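Inositol-1-monophosphatase (Thermotoga maritima, PDB 2P3N) hydrolyses phosphate monoesters with broad specificity, releasing phosphate from inositol 1-phosphate and fructose 1,6-bisphosphate in a magnesium-dependent reaction. Local coordinates at the interface of chains A and B. Numbering follows the deposited sequence. Chains: chain A/B, Inositol-1-monophosphatase.

Contact 1: the interface of chains A and B. Residues chain A 157-158, 161, 173; chain B 157-158, 161, 173.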
# COMPACT_ATOMS: atom_id res chain seq x y z
N THR A 157 -15.70 20.05 -21.89
CA THR A 157 -14.43 19.33 -21.82
C THR A 157 -13.64 19.47 -23.11
O THR A 157 -12.70 20.25 -23.18
CB THR A 157 -14.67 17.84 -21.52
OG1 THR A 157 -15.26 17.71 -20.22
CG2 THR A 157 -13.36 17.08 -21.55
N GLY A 158 -14.04 18.71 -24.13
CA GLY A 158 -13.35 18.74 -25.41
C GLY A 158 -12.92 20.12 -25.88
O GLY A 158 -11.87 20.27 -26.50
N ILE A 161 -10.20 21.76 -23.63
CA ILE A 161 -8.92 21.16 -23.96
C ILE A 161 -8.32 22.06 -25.03
O ILE A 161 -7.24 22.63 -24.84
CB ILE A 161 -9.07 19.75 -24.56
CG1 ILE A 161 -9.64 18.79 -23.52
CG2 ILE A 161 -7.72 19.27 -25.07
CD1 ILE A 161 -8.77 18.60 -22.32
N ILE A 173 -7.78 14.42 -16.89
CA ILE A 173 -9.17 14.02 -16.71
C ILE A 173 -9.07 12.65 -16.03
O ILE A 173 -9.02 11.61 -16.71
CB ILE A 173 -9.88 13.86 -18.05
CG1 ILE A 173 -9.94 15.20 -18.76
CG2 ILE A 173 -11.27 13.29 -17.83
CD1 ILE A 173 -10.61 15.15 -20.11
N THR B 157 -6.57 15.22 -29.58
CA THR B 157 -7.17 15.10 -28.25
C THR B 157 -8.51 15.82 -28.06
O THR B 157 -9.56 15.18 -28.06
CB THR B 157 -6.20 15.59 -27.17
OG1 THR B 157 -5.04 14.76 -27.17
CG2 THR B 157 -6.86 15.55 -25.80
N GLY B 158 -8.47 17.13 -27.87
CA GLY B 158 -9.70 17.88 -27.68
C GLY B 158 -10.76 17.58 -28.73
O GLY B 158 -11.95 17.78 -28.52
N ILE B 161 -12.30 13.90 -27.91
CA ILE B 161 -13.25 13.96 -26.80
C ILE B 161 -14.61 14.35 -27.37
O ILE B 161 -15.62 13.68 -27.14
CB ILE B 161 -12.81 15.03 -25.76
CG1 ILE B 161 -11.48 14.60 -25.13
CG2 ILE B 161 -13.87 15.21 -24.69
CD1 ILE B 161 -10.82 15.68 -24.30
N ILE B 173 -7.89 10.76 -19.48
CA ILE B 173 -6.57 11.24 -19.87
C ILE B 173 -5.73 11.11 -18.61
O ILE B 173 -5.66 12.04 -17.79
CB ILE B 173 -6.62 12.71 -20.31
CG1 ILE B 173 -7.51 12.83 -21.55
CG2 ILE B 173 -5.22 13.23 -20.58
CD1 ILE B 173 -7.78 14.25 -21.98
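Across the two-fold axis A:Ile173 and B:Ile173 face each other as an antiparallel beta bridge: B:Ile173 N reaches A:Ile173 O at 3.1 Å, and the return bond from A:Ile173 N to B:Ile173 O is weak. Beyond the bridge, the side chains of this pair meet through their delta methyls, A:Ile173 CD1 to B:Ile173 CD1 at 3.5 Å. In both copies chi2 is extended (179° in A:Ile173), which carries the delta carbon away from the backbone and over to its mate.

The second apolar pair is A:Ile161 with B:Ile161, whose side chains cross at about a right angle. Here the two copies differ: B:Ile161 is extended and pushes CD1 against CG1 of A:Ile161 at 3.4 Å, a tight fit, whereas A:Ile161 folds its own delta carbon back (chi2 -63°). The gamma methyl branch of each isoleucine points the other way, onto the partner's glycine, with A:Ile161 CG2 lying 3.6 Å from B:Gly158 CA. Glycine suits this place because a side chain there would stand where the isoleucine packs. Threonine methyls close the flank, A:Thr157 CG2 resting 3.7 Å from B:Ile161 CG2. With an alanine in place of A:Ile161, the delta methyl of B:Ile161 would probably lose the CG1 it presses on and B:Gly158 part of its apolar cover, leaving a gap between the helices.

A:Thr157, A:Gly158 and A:Ile161 belong to helix 156-167; in chain B the shorter helix 158-162 carries B:Gly158 and B:Ile161, with B:Thr157 in the loop just ahead of it. A:Ile173 directly follows strand 170-172, so the homotetrameric enzyme joins these two subunits here by helix packing beside a short backbone bridge.

Contact 2: the interface of chains A and B. Residues chain A 140, 145, 147, 169, 190; chain B 37, 85, 89.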
# COMPACT_ATOMS: atom_id res chain seq x y z
N ASN A 140 3.72 27.01 -9.01
CA ASN A 140 3.61 27.31 -10.43
C ASN A 140 2.80 28.59 -10.70
O ASN A 140 1.69 28.76 -10.20
CB ASN A 140 2.99 26.12 -11.15
CG ASN A 140 3.81 24.85 -10.99
OD1 ASN A 140 3.40 23.77 -11.41
ND2 ASN A 140 4.99 24.99 -10.39
N GLU A 145 4.14 25.93 -17.41
CA GLU A 145 4.73 24.96 -16.50
C GLU A 145 3.62 24.43 -15.59
O GLU A 145 3.88 24.05 -14.44
CB GLU A 145 5.84 25.61 -15.65
CG GLU A 145 5.36 26.72 -14.72
CD GLU A 145 6.39 27.11 -13.67
OE1 GLU A 145 6.78 26.24 -12.85
OE2 GLU A 145 6.81 28.29 -13.64
N VAL A 147 -0.15 22.03 -14.96
CA VAL A 147 -0.93 20.85 -15.29
C VAL A 147 -2.30 21.09 -14.68
O VAL A 147 -2.45 21.14 -13.45
CB VAL A 147 -0.31 19.57 -14.72
CG1 VAL A 147 -1.20 18.38 -15.04
CG2 VAL A 147 1.06 19.35 -15.32
N ARG A 169 1.14 22.93 -19.91
CA ARG A 169 2.03 21.77 -19.92
C ARG A 169 1.25 20.51 -20.27
O ARG A 169 1.68 19.72 -21.12
CB ARG A 169 2.68 21.62 -18.54
CG ARG A 169 3.56 20.40 -18.36
CD ARG A 169 4.98 20.65 -18.81
NE ARG A 169 5.72 21.54 -17.91
CZ ARG A 169 5.99 21.28 -16.63
NH1 ARG A 169 5.58 20.14 -16.08
NH2 ARG A 169 6.70 22.14 -15.91
N ASP A 190 -2.33 22.05 -10.87
CA ASP A 190 -2.30 23.50 -10.73
C ASP A 190 -3.67 24.15 -10.65
O ASP A 190 -3.84 25.18 -10.01
CB ASP A 190 -1.46 24.08 -11.86
CG ASP A 190 -0.01 23.60 -11.79
OD1 ASP A 190 0.68 23.90 -10.79
OD2 ASP A 190 0.45 22.91 -12.73
N ILE B 37 9.62 16.75 -21.26
CA ILE B 37 10.78 16.90 -20.40
C ILE B 37 11.55 15.62 -20.09
O ILE B 37 11.22 14.53 -20.58
CB ILE B 37 10.37 17.57 -19.06
CG1 ILE B 37 9.42 16.67 -18.27
CG2 ILE B 37 9.68 18.91 -19.34
CD1 ILE B 37 8.90 17.30 -16.97
N ILE B 85 6.03 14.16 -16.68
CA ILE B 85 5.31 15.38 -16.27
C ILE B 85 4.55 15.12 -14.96
O ILE B 85 4.54 15.96 -14.05
CB ILE B 85 4.29 15.80 -17.36
CG1 ILE B 85 5.03 16.21 -18.64
CG2 ILE B 85 3.39 16.91 -16.84
CD1 ILE B 85 5.72 15.07 -19.34
N HIS B 89 5.11 16.60 -11.21
CA HIS B 89 4.08 17.31 -10.44
C HIS B 89 3.58 16.62 -9.18
O HIS B 89 3.04 17.27 -8.29
CB HIS B 89 2.92 17.67 -11.36
CG HIS B 89 3.21 18.83 -12.27
ND1 HIS B 89 3.10 20.14 -11.85
CD2 HIS B 89 3.66 18.87 -13.54
CE1 HIS B 89 3.47 20.94 -12.83
NE2 HIS B 89 3.82 20.20 -13.87
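B:His89 reaches across to chain A and is met there on a face and along its rim. Its NE2 lies 2.8 Å from NH1 of A:Arg169, a hydrogen bond in which the guanidinium must donate, so the imidazole nitrogen would serve as acceptor. The two planes are turned 44° apart. A:Arg169 gets its NH1 there by bending at chi2 and chi3 (87° and 71°), which curls the long chain back toward the histidine, and the charged group nearby would probably disfavour a second proton on the ring.

Over the face of the imidazole, the CG2 methyl of A:Val147 sits 3.4 Å from the ring centroid of B:His89 in a CH-pi contact, displaced toward the rim. A short, rigid valine suits this place, setting its methyl over the ring; A:Val147 CG2 also touches B:Ile85 CG2 at 3.7 Å. B:Ile85 CG2 in turn meets A:Arg169 CG at 3.8 Å and lies at the edge of the guanidinium, so the arginine offers an aliphatic stem and a charged end. The rim is approached closely too: A:Asn140 OD1, the amide oxygen, lies in the ring plane 3.2 Å from B:His89 CE1, its amide nearly perpendicular to the ring. A:Glu145, though poorly ordered, adds its backbone: A:Glu145 O lies at the same edge, 3.5 Å from B:His89 CE1, and its carbonyl carbon covers one guanidinium face of A:Arg169.

The loose side belongs to A:Asp190 and B:Ile37. A:Asp190 stands farther from the ring, but its OD2 accepts the backbone N of A:Val147, which is likely to steady the valine. B:Ile37 CD1 comes no nearer to A:Arg169 NH1 than 4.5 Å.

In the fold, B:His89 closes helix 84-89, which starts at B:Thr84, a residue inferred to bind substrate, just after magnesium-binding B:Asp79 and B:Ile81; it enters a recess made by the start of strand 147-150 and the loops carrying A:Asn140, A:Arg169 and A:Asp190.

Contact 1 and contact 2 belong to one two-fold symmetric interface, their C-alpha centres about 17 Å apart. They share no residue, but strand 170-172 joins them in chain A: A:Arg169 of contact 2 comes just before it and A:Ile173 of contact 1 just after. Contact 1 gathers the same segments of both chains about the axis, whereas contact 2 brings unlike segments together and recurs with the chains exchanged. Apolar self-packing thus combines with a polar anchor away from the axis, which may help fix the relative orientation of the subunits. Because helix 84-89 starts within the inferred substrate-binding residues, assembly could also steady the catalytic region.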